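Local coordinates for protein transcriptional regulator, GntR family (Thermotoga maritima, PDB 3SXM) that probably regulates transcription by binding DNA, and is represented here by its metal-free, all-helical FCD domain, at residues G41-V46 / V98-H103; R9-T14 / W83-L88; L65-S70 / L74-Y79. The protein carries 3 engineered substitutions. All blocks are in the same frame, centred on the assembly; numbering follows the deposited sequence.

The three contacts lie within the all-helical FCD domain. Along the chain the segments come in the order 9-14, 41-46, 65-70, 74-79, 83-88 and 98-103, which makes contacts 1 and 2 interlock while contact 3 falls between the halves of both. Contacts 2 and 3 share helix 73-90, their centres are about 15 Å apart, and they touch where Ile86 packs on Tyr79. Contact 1 sits across the centre of the chain, its centre about 22 Å from that of contact 2 and about 23 Å from that of contact 3. Its His103 is a zinc ligand in a metal-bound structure; contacts 2 and 3 both reach the second subunit, though Tyr79 also touches His63 of that site.

Contact 1 (G41-V46 / V98-H103); sequences GEIDDV and VSNREH
Ile43, near the end of helix 34-44, packs against Asn100 and His103 of helix 96-111, the helix that brings His103 into the zinc site of the FCD domain. His103 binds zinc in a structure of this protein with metal; this model is metal-free, and its ring nitrogen NE2 is instead hydrogen-bonded to His63. Asn100 OD1 lies against both branches of Ile43, and the tip CD1 alone goes on to His103. At the end of an extended CG1 branch (chi2 173°), Ile43 CD1 comes within 3.9 Å of His103 CB, where the two side chains cross at about a right angle. Ile43 thus meets the histidine at its methylene, with the ring leading away from it; Ser99 O lies 3.2 Å above one face of that ring, offset toward the rim. Asn100 reaches over with CG anti to its backbone N (chi1 179°). The amide is given in one of two modelled conformers, so its distances are less certain. In this conformer the Ile43 and Asn100 side chains slide past each other in opposite directions, with Ile43 CG2 3.3 Å and Ile43 CG1 3.4 Å from Asn100 OD1. Around the pair, Ile43 also touches Lys104 and Ile107 of helix 96-111, and Asn100 leans on Ile54 of helix 51-68. No hydrogen bond joins the two segments. Their small interface of 146 Å² rests most securely on van der Waals contact between Ile43 and the His103 methylene, chemistry that does not engage the histidine's ring nitrogens; NE2 pairs with His63 in this metal-free state.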
loop_
_atom_site.group_PDB
_atom_site.type_symbol
_atom_site.label_atom_id
_atom_site.label_comp_id
_atom_site.label_asym_id
_atom_site.label_seq_id
_atom_site.Cartn_x
_atom_site.Cartn_y
_atom_site.Cartn_z
ATOM N N GLY A 41 -17.633 7.262 -19.943
ATOM C CA GLY A 41 -18.821 7.398 -20.728
ATOM C C GLY A 41 -20.070 7.379 -19.876
ATOM O O GLY A 41 -21.033 8.129 -20.130
ATOM N N GLU A 42 -20.042 6.503 -18.892
ATOM C CA GLU A 42 -21.157 6.386 -17.920
ATOM C C GLU A 42 -21.355 7.713 -17.176
ATOM O O GLU A 42 -22.472 8.205 -17.014
ATOM C CB GLU A 42 -20.794 5.309 -16.909
ATOM C CG GLU A 42 -21.898 4.827 -16.032
ATOM C CD GLU A 42 -21.583 3.438 -15.543
ATOM O OE1 GLU A 42 -20.765 3.326 -14.605
ATOM O OE2 GLU A 42 -22.099 2.466 -16.140
ATOM N N ILE A 43 -20.245 8.277 -16.712
ATOM C CA ILE A 43 -20.287 9.509 -15.941
ATOM C C ILE A 43 -20.723 10.657 -16.781
ATOM O O ILE A 43 -21.510 11.492 -16.325
ATOM C CB ILE A 43 -18.887 9.764 -15.313
ATOM C CG1 ILE A 43 -18.622 8.768 -14.184
ATOM C CG2 ILE A 43 -18.796 11.205 -14.804
ATOM C CD1 ILE A 43 -17.209 8.827 -13.624
ATOM N N ASP A 44 -20.324 10.678 -18.032
ATOM C CA ASP A 44 -20.658 11.761 -18.933
ATOM C C ASP A 44 -22.084 11.629 -19.501
ATOM O O ASP A 44 -22.632 12.596 -19.967
ATOM C CB ASP A 44 -19.678 11.847 -20.089
ATOM C CG ASP A 44 -18.310 12.336 -19.688
ATOM O OD1 ASP A 44 -18.123 12.852 -18.610
ATOM O OD2 ASP A 44 -17.434 12.218 -20.508
ATOM N N ASP A 45 -22.654 10.453 -19.467
ATOM C CA ASP A 45 -23.974 10.266 -19.981
ATOM C C ASP A 45 -24.511 10.849 -18.705
ATOM O O ASP A 45 -24.722 10.159 -17.746
ATOM C CB ASP A 45 -24.238 8.790 -20.184
ATOM C CG ASP A 45 -25.429 8.502 -21.075
ATOM O OD1 ASP A 45 -25.647 9.151 -22.100
ATOM O OD2 ASP A 45 -26.127 7.557 -20.717
ATOM N N VAL A 46 -24.687 12.154 -18.726
ATOM C CA VAL A 46 -25.587 12.976 -17.927
ATOM C C VAL A 46 -24.864 14.192 -17.356
ATOM O O VAL A 46 -23.999 14.061 -16.490
ATOM C CB VAL A 46 -26.209 12.172 -16.770
ATOM C CG1 VAL A 46 -26.394 13.057 -15.547
ATOM C CG2 VAL A 46 -27.533 11.560 -17.201
ATOM N N VAL A 98 -20.900 15.427 -5.980
ATOM C CA VAL A 98 -19.554 15.895 -5.828
ATOM C C VAL A 98 -18.537 14.773 -6.093
ATOM O O VAL A 98 -17.520 15.021 -6.738
ATOM C CB VAL A 98 -19.332 16.561 -4.468
ATOM C CG1 VAL A 98 -17.861 16.964 -4.309
ATOM C CG2 VAL A 98 -20.221 17.766 -4.323
ATOM N N SER A 99 -18.810 13.540 -5.654
ATOM C CA SER A 99 -17.862 12.447 -5.951
ATOM C C SER A 99 -17.850 12.153 -7.446
ATOM O O SER A 99 -16.760 11.857 -8.020
ATOM C CB SER A 99 -18.213 11.212 -5.131
ATOM O OG SER A 99 -17.820 11.443 -3.791
ATOM N N ASN A 100 -18.977 12.294 -8.093
ATOM C CA ASN A 100 -19.017 12.036 -9.504
ATOM C C ASN A 100 -18.184 13.076 -10.254
ATOM O O ASN A 100 -17.480 12.769 -11.215
ATOM C CB ASN A 100 -20.440 12.010 -9.982
ATOM C CG ASN A 100 -20.525 11.776 -11.416
ATOM O OD1 ASN A 100 -20.255 10.676 -11.881
ATOM N ND2 ASN A 100 -20.872 12.816 -12.160
ATOM N N ARG A 101 -18.260 14.318 -9.810
ATOM C CA ARG A 101 -17.488 15.375 -10.417
ATOM C C ARG A 101 -15.985 15.132 -10.225
ATOM O O ARG A 101 -15.198 15.310 -11.147
ATOM C CB ARG A 101 -17.905 16.700 -9.821
ATOM C CG ARG A 101 -17.495 17.874 -10.618
ATOM C CD ARG A 101 -17.805 19.119 -9.836
ATOM N NE ARG A 101 -19.179 19.570 -9.981
ATOM C CZ ARG A 101 -19.948 19.963 -8.973
ATOM N NH1 ARG A 101 -19.472 19.935 -7.735
ATOM N NH2 ARG A 101 -21.183 20.376 -9.198
ATOM N N GLU A 102 -15.591 14.735 -9.022
ATOM C CA GLU A 102 -14.178 14.429 -8.732
ATOM C C GLU A 102 -13.682 13.287 -9.608
ATOM O O GLU A 102 -12.566 13.339 -10.124
ATOM C CB GLU A 102 -13.980 14.121 -7.247
ATOM C CG GLU A 102 -14.157 15.358 -6.340
ATOM C CD GLU A 102 -14.286 15.010 -4.838
ATOM O OE1 GLU A 102 -14.453 13.804 -4.498
ATOM O OE2 GLU A 102 -14.246 16.009 -4.070
ATOM N N HIS A 103 -14.525 12.276 -9.779
ATOM C CA HIS A 103 -14.170 11.131 -10.631
ATOM C C HIS A 103 -14.042 11.526 -12.078
ATOM O O HIS A 103 -13.096 11.105 -12.780
ATOM C CB HIS A 103 -15.189 10.029 -10.536
ATOM C CG HIS A 103 -15.087 9.267 -9.277
ATOM N ND1 HIS A 103 -16.156 8.606 -8.711
ATOM C CD2 HIS A 103 -14.041 9.094 -8.437
ATOM C CE1 HIS A 103 -15.760 8.043 -7.581
ATOM N NE2 HIS A 103 -14.468 8.295 -7.413
#

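Contact 2 (R9-T14 / W83-L88); sequences RETIET and WDRIDL
Arg85 of helix 73-90 reaches across to Glu10 and Thr11 of helix 5-25, and the edge of its guanidinium carries the polar part of this contact. The segment axes come within 10.0 Å at a signed crossing angle of -118°. Extended from CG to NE, the arginine presents its N-H groups in their own plane. Arg85 NE donates to Thr11 OG1 over 2.9 Å in a nearly straight bond (170°). Thr11 OG1 is hydrogen-bonded in addition to Phe7 O, which also accepts from Arg85 NH2. The salt bridge runs from Arg85 NH2 to Glu10 OE1 at 3.2 Å and uses the anti lone pair of the carboxylate oxygen, with the two flat groups only 27° apart. A water bridges the same groups: it donates to Glu10 OE1 and accepts from Arg85 NH1, each at 2.9 Å. The other carboxylate oxygen, Glu10 OE2, is held by Lys6 and by the backbone N of Glu73 of the second subunit.

Apolar packing is slighter. With OG1 anti to its carbonyl carbon and turned to the arginine, Thr11 lays its methyl CG2 against helix 73-90, 4.0 Å from Ile86 CA and 4.2 Å from Ile86 CG1.

Within helix 5-25, Thr14 OG1 donates to Glu10 O at 2.8 Å. Thr14 N donates to the same carbonyl from the opposite face of its plane, and Asn72 of the second subunit is a further donor.

The bonds from NE to Thr11 and from NH2 to Glu10, with the water at NH1, hold the guanidinium in one rotation. A buried carboxylate shared by an arginine, a lysine and an amide of the partner subunit is probably kept ionised, so the same carboxylate takes part both in the helix crossing and in the subunit contact.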
loop_
_atom_site.group_PDB
_atom_site.type_symbol
_atom_site.label_atom_id
_atom_site.label_comp_id
_atom_site.label_asym_id
_atom_site.label_seq_id
_atom_site.Cartn_x
_atom_site.Cartn_y
_atom_site.Cartn_z
ATOM N N ARG A 9 -11.202 6.297 9.318
ATOM C CA ARG A 9 -9.911 6.844 8.926
ATOM C C ARG A 9 -8.970 5.732 8.488
ATOM O O ARG A 9 -8.208 5.892 7.501
ATOM C CB ARG A 9 -9.308 7.658 10.057
ATOM C CG ARG A 9 -10.058 8.984 10.350
ATOM C CD ARG A 9 -9.141 9.915 11.148
ATOM N NE ARG A 9 -9.801 11.138 11.604
ATOM C CZ ARG A 9 -10.045 12.214 10.866
ATOM N NH1 ARG A 9 -9.727 12.251 9.582
ATOM N NH2 ARG A 9 -10.643 13.255 11.437
ATOM N N GLU A 10 -9.040 4.605 9.172
ATOM C CA GLU A 10 -8.169 3.473 8.832
ATOM C C GLU A 10 -8.516 2.981 7.457
ATOM O O GLU A 10 -7.631 2.567 6.691
ATOM C CB GLU A 10 -8.258 2.306 9.812
ATOM C CG GLU A 10 -7.566 2.515 11.125
ATOM C CD GLU A 10 -7.728 1.337 12.068
ATOM O OE1 GLU A 10 -8.548 0.445 11.754
ATOM O OE2 GLU A 10 -7.087 1.341 13.125
ATOM N N THR A 11 -9.788 2.948 7.138
ATOM C CA THR A 11 -10.272 2.463 5.842
ATOM C C THR A 11 -9.771 3.366 4.718
ATOM O O THR A 11 -9.226 2.890 3.722
ATOM C CB THR A 11 -11.845 2.402 5.851
ATOM O OG1 THR A 11 -12.311 1.586 6.916
ATOM C CG2 THR A 11 -12.317 1.786 4.576
ATOM N N ILE A 12 -9.962 4.657 4.852
ATOM C CA ILE A 12 -9.535 5.605 3.853
ATOM C C ILE A 12 -8.012 5.563 3.687
ATOM O O ILE A 12 -7.514 5.579 2.566
ATOM C CB ILE A 12 -10.016 6.988 4.204
ATOM C CG1 ILE A 12 -11.566 7.054 4.168
ATOM C CG2 ILE A 12 -9.372 8.007 3.277
ATOM C CD1 ILE A 12 -12.184 6.890 2.801
ATOM N N GLU A 13 -7.258 5.495 4.789
ATOM C CA GLU A 13 -5.791 5.483 4.696
ATOM C C GLU A 13 -5.366 4.215 3.946
ATOM O O GLU A 13 -4.429 4.283 3.139
ATOM C CB GLU A 13 -5.149 5.521 6.058
ATOM C CG GLU A 13 -3.624 5.436 5.999
ATOM C CD GLU A 13 -2.938 5.632 7.336
ATOM O OE1 GLU A 13 -3.403 5.067 8.365
ATOM O OE2 GLU A 13 -1.944 6.395 7.392
ATOM N N THR A 14 -6.006 3.076 4.235
ATOM C CA THR A 14 -5.696 1.837 3.508
ATOM C C THR A 14 -5.986 1.979 2.035
ATOM O O THR A 14 -5.196 1.528 1.173
ATOM C CB THR A 14 -6.434 0.632 4.133
ATOM O OG1 THR A 14 -6.049 0.537 5.500
ATOM C CG2 THR A 14 -6.111 -0.648 3.421
ATOM N N TRP A 83 -13.128 -5.003 0.575
ATOM C CA TRP A 83 -14.154 -4.296 -0.171
ATOM C C TRP A 83 -15.427 -4.090 0.625
ATOM O O TRP A 83 -15.942 -2.968 0.562
ATOM C CB TRP A 83 -14.479 -4.954 -1.560
ATOM C CG TRP A 83 -15.565 -4.172 -2.180
ATOM C CD1 TRP A 83 -16.861 -4.516 -2.206
ATOM C CD2 TRP A 83 -15.468 -2.854 -2.722
ATOM N NE1 TRP A 83 -17.609 -3.508 -2.749
ATOM C CE2 TRP A 83 -16.780 -2.461 -3.051
ATOM C CE3 TRP A 83 -14.407 -1.955 -2.920
ATOM C CZ2 TRP A 83 -17.061 -1.205 -3.623
ATOM C CZ3 TRP A 83 -14.677 -0.725 -3.505
ATOM C CH2 TRP A 83 -16.010 -0.356 -3.825
ATOM N N ASP A 84 -15.894 -5.069 1.354
ATOM C CA ASP A 84 -17.146 -4.883 2.120
ATOM C C ASP A 84 -16.966 -3.781 3.121
ATOM O O ASP A 84 -17.910 -3.002 3.370
ATOM C CB ASP A 84 -17.603 -6.169 2.756
ATOM C CG ASP A 84 -18.291 -7.094 1.781
ATOM O OD1 ASP A 84 -18.639 -6.645 0.667
ATOM O OD2 ASP A 84 -18.454 -8.294 2.123
ATOM N N ARG A 85 -15.801 -3.668 3.724
ATOM C CA ARG A 85 -15.513 -2.574 4.658
ATOM C C ARG A 85 -15.466 -1.214 3.945
ATOM O O ARG A 85 -16.051 -0.211 4.395
ATOM C CB ARG A 85 -14.185 -2.881 5.398
ATOM C CG ARG A 85 -13.698 -1.744 6.242
ATOM C CD ARG A 85 -12.700 -2.214 7.261
ATOM N NE ARG A 85 -12.109 -1.085 7.940
ATOM C CZ ARG A 85 -11.348 -1.170 9.023
ATOM N NH1 ARG A 85 -11.044 -2.382 9.552
ATOM N NH2 ARG A 85 -10.882 -0.057 9.601
ATOM N N ILE A 86 -14.795 -1.151 2.802
ATOM C CA ILE A 86 -14.778 0.028 1.955
ATOM C C ILE A 86 -16.224 0.454 1.633
ATOM O O ILE A 86 -16.560 1.653 1.709
ATOM C CB ILE A 86 -13.976 -0.208 0.651
ATOM C CG1 ILE A 86 -12.489 -0.370 0.977
ATOM C CG2 ILE A 86 -14.255 0.891 -0.351
ATOM C CD1 ILE A 86 -11.610 -0.687 -0.204
ATOM N N ASP A 87 -17.064 -0.525 1.278
ATOM C CA ASP A 87 -18.423 -0.286 0.818
ATOM C C ASP A 87 -19.255 0.206 1.997
ATOM O O ASP A 87 -20.110 1.069 1.821
ATOM C CB ASP A 87 -19.007 -1.570 0.234
ATOM C CG ASP A 87 -20.127 -1.362 -0.766
ATOM O OD1 ASP A 87 -20.404 -0.230 -1.176
ATOM O OD2 ASP A 87 -20.685 -2.397 -1.183
ATOM N N LEU A 88 -19.061 -0.352 3.196
ATOM C CA LEU A 88 -19.771 0.126 4.399
ATOM C C LEU A 88 -19.463 1.602 4.565
ATOM O O LEU A 88 -20.387 2.448 4.749
ATOM C CB LEU A 88 -19.333 -0.690 5.616
ATOM C CG LEU A 88 -19.876 -0.369 6.978
ATOM C CD1 LEU A 88 -19.523 -1.412 7.951
ATOM C CD2 LEU A 88 -19.542 0.973 7.579
HETATM O O HOH W 1 -9.330 -2.295 11.857
#

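Contact 3 (L65-S70 / L74-Y79); sequences LFIRAS and LIISLY
Ile67 lies between Ile76 and Tyr79 and has more surface buried here than any other residue of the contact. Its CG1 sits over the middle of the Tyr79 ring, 3.7 Å from the ring centroid and 10° off the normal, a CH-pi contact over the face. The CG2 branch turns instead to the helix itself, 3.8 Å from Ile76 CA, and meets Ile75 CG2 at 4.1 Å. The tyrosine hydroxyl points beyond the contact to Glu19, and Tyr79 also touches His63 of the zinc site. Ile76 works on two fronts. While its CG1 is 4.0 Å from Ile67 CG2, its CG2 and CD1 meet Arg68, whose chain is bent at chi2 and chi3; in one of two modelled conformers, and so less certainly, Ile76 CG2 lies 3.9 Å above the centre of one guanidinium face. Ser70 OG, 4.3 Å from Ile76 CG1, donates to Ile67 O (2.7 Å) and is also bonded to the backbone N of Asn72. Beyond the segments, Met18 and Cys22 of helix 5-25 cover Ile67. Consecutive helices 51-68 and 73-90, joined by a short turn and meshed through branched aliphatic side chains, form a helical hairpin within the FCD bundle.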
loop_
_atom_site.group_PDB
_atom_site.type_symbol
_atom_site.label_atom_id
_atom_site.label_comp_id
_atom_site.label_asym_id
_atom_site.label_seq_id
_atom_site.Cartn_x
_atom_site.Cartn_y
_atom_site.Cartn_z
ATOM N N LEU A 65 -10.549 -0.734 -10.815
ATOM C CA LEU A 65 -9.729 -0.752 -12.041
ATOM C C LEU A 65 -8.304 -0.395 -11.685
ATOM O O LEU A 65 -7.335 -1.009 -12.212
ATOM C CB LEU A 65 -10.268 0.277 -13.095
ATOM C CG LEU A 65 -9.329 0.578 -14.278
ATOM C CD1 LEU A 65 -9.085 -0.598 -15.086
ATOM C CD2 LEU A 65 -9.912 1.700 -15.103
ATOM N N PHE A 66 -8.111 0.564 -10.812
ATOM C CA PHE A 66 -6.738 1.031 -10.484
ATOM C C PHE A 66 -5.990 -0.178 -9.923
ATOM O O PHE A 66 -4.836 -0.446 -10.279
ATOM C CB PHE A 66 -6.750 2.153 -9.459
ATOM C CG PHE A 66 -7.422 3.439 -9.930
ATOM C CD1 PHE A 66 -7.549 3.759 -11.262
ATOM C CD2 PHE A 66 -7.960 4.300 -8.989
ATOM C CE1 PHE A 66 -8.190 4.947 -11.680
ATOM C CE2 PHE A 66 -8.576 5.488 -9.424
ATOM C CZ PHE A 66 -8.663 5.775 -10.734
ATOM N N ILE A 67 -6.655 -0.888 -9.043
ATOM C CA ILE A 67 -6.042 -2.055 -8.348
ATOM C C ILE A 67 -5.783 -3.176 -9.361
ATOM O O ILE A 67 -4.671 -3.785 -9.398
ATOM C CB ILE A 67 -6.949 -2.531 -7.236
ATOM C CG1 ILE A 67 -7.114 -1.447 -6.167
ATOM C CG2 ILE A 67 -6.486 -3.875 -6.635
ATOM C CD1 ILE A 67 -5.892 -1.166 -5.303
ATOM N N ARG A 68 -6.775 -3.459 -10.203
ATOM C CA ARG A 68 -6.706 -4.554 -11.158
ATOM C C ARG A 68 -5.558 -4.361 -12.155
ATOM O O ARG A 68 -4.930 -5.344 -12.562
ATOM C CB ARG A 68 -8.065 -4.731 -11.869
ATOM C CG ARG A 68 -8.081 -5.708 -13.014
ATOM C CD ARG A 68 -7.914 -7.111 -12.608
ATOM N NE ARG A 68 -9.038 -7.629 -11.834
ATOM C CZ ARG A 68 -9.143 -8.891 -11.444
ATOM N NH1 ARG A 68 -8.204 -9.761 -11.765
ATOM N NH2 ARG A 68 -10.195 -9.283 -10.747
ATOM N N ALA A 69 -5.259 -3.117 -12.526
ATOM C CA ALA A 69 -4.255 -2.791 -13.526
ATOM C C ALA A 69 -2.852 -3.223 -13.060
ATOM O O ALA A 69 -1.974 -3.372 -13.884
ATOM C CB ALA A 69 -4.307 -1.264 -13.861
ATOM N N SER A 70 -2.657 -3.406 -11.754
ATOM C CA SER A 70 -1.358 -3.931 -11.233
ATOM C C SER A 70 -1.071 -5.309 -11.768
ATOM O O SER A 70 0.095 -5.722 -11.867
ATOM C CB SER A 70 -1.319 -3.939 -9.696
ATOM O OG SER A 70 -2.187 -4.919 -9.200
ATOM N N LEU A 74 -2.144 -10.822 -5.482
ATOM C CA LEU A 74 -2.172 -10.593 -4.046
ATOM C C LEU A 74 -2.764 -9.262 -3.680
ATOM O O LEU A 74 -3.637 -9.219 -2.817
ATOM C CB LEU A 74 -0.759 -10.824 -3.412
ATOM C CG LEU A 74 -0.663 -10.611 -1.907
ATOM C CD1 LEU A 74 -1.645 -11.518 -1.202
ATOM C CD2 LEU A 74 0.749 -10.854 -1.364
ATOM N N ILE A 75 -2.357 -8.202 -4.349
ATOM C CA ILE A 75 -2.931 -6.863 -4.118
ATOM C C ILE A 75 -4.407 -6.877 -4.431
ATOM O O ILE A 75 -5.213 -6.372 -3.637
ATOM C CB ILE A 75 -2.177 -5.774 -4.889
ATOM C CG1 ILE A 75 -0.766 -5.656 -4.357
ATOM C CG2 ILE A 75 -2.911 -4.451 -4.728
ATOM C CD1 ILE A 75 0.128 -4.660 -5.129
ATOM N N ILE A 76 -4.781 -7.473 -5.548
ATOM C CA ILE A 76 -6.182 -7.612 -5.973
ATOM C C ILE A 76 -6.966 -8.336 -4.903
ATOM O O ILE A 76 -8.074 -7.909 -4.537
ATOM C CB ILE A 76 -6.296 -8.271 -7.340
ATOM C CG1 ILE A 76 -5.687 -7.360 -8.433
ATOM C CG2 ILE A 76 -7.733 -8.618 -7.681
ATOM C CD1 ILE A 76 -5.382 -8.046 -9.746
ATOM N N SER A 77 -6.424 -9.433 -4.375
ATOM C CA SER A 77 -7.131 -10.234 -3.396
ATOM C C SER A 77 -7.256 -9.489 -2.073
ATOM O O SER A 77 -8.308 -9.609 -1.402
ATOM C CB SER A 77 -6.431 -11.604 -3.211
ATOM O OG SER A 77 -5.273 -11.533 -2.435
ATOM N N LEU A 78 -6.274 -8.684 -1.687
ATOM C CA LEU A 78 -6.360 -7.930 -0.428
ATOM C C LEU A 78 -7.410 -6.852 -0.569
ATOM O O LEU A 78 -8.185 -6.604 0.370
ATOM C CB LEU A 78 -4.990 -7.314 -0.069
ATOM C CG LEU A 78 -3.911 -8.340 0.287
ATOM C CD1 LEU A 78 -2.624 -7.606 0.444
ATOM C CD2 LEU A 78 -4.237 -9.062 1.568
ATOM N N TYR A 79 -7.500 -6.250 -1.741
ATOM C CA TYR A 79 -8.503 -5.174 -1.950
ATOM C C TYR A 79 -9.891 -5.809 -1.929
ATOM O O TYR A 79 -10.860 -5.241 -1.339
ATOM C CB TYR A 79 -8.270 -4.444 -3.252
ATOM C CG TYR A 79 -8.988 -3.119 -3.371
ATOM C CD1 TYR A 79 -8.495 -1.993 -2.763
ATOM C CD2 TYR A 79 -10.122 -3.030 -4.129
ATOM C CE1 TYR A 79 -9.137 -0.740 -2.917
ATOM C CE2 TYR A 79 -10.787 -1.789 -4.263
ATOM C CZ TYR A 79 -10.289 -0.701 -3.655
ATOM O OH TYR A 79 -10.966 0.500 -3.809
#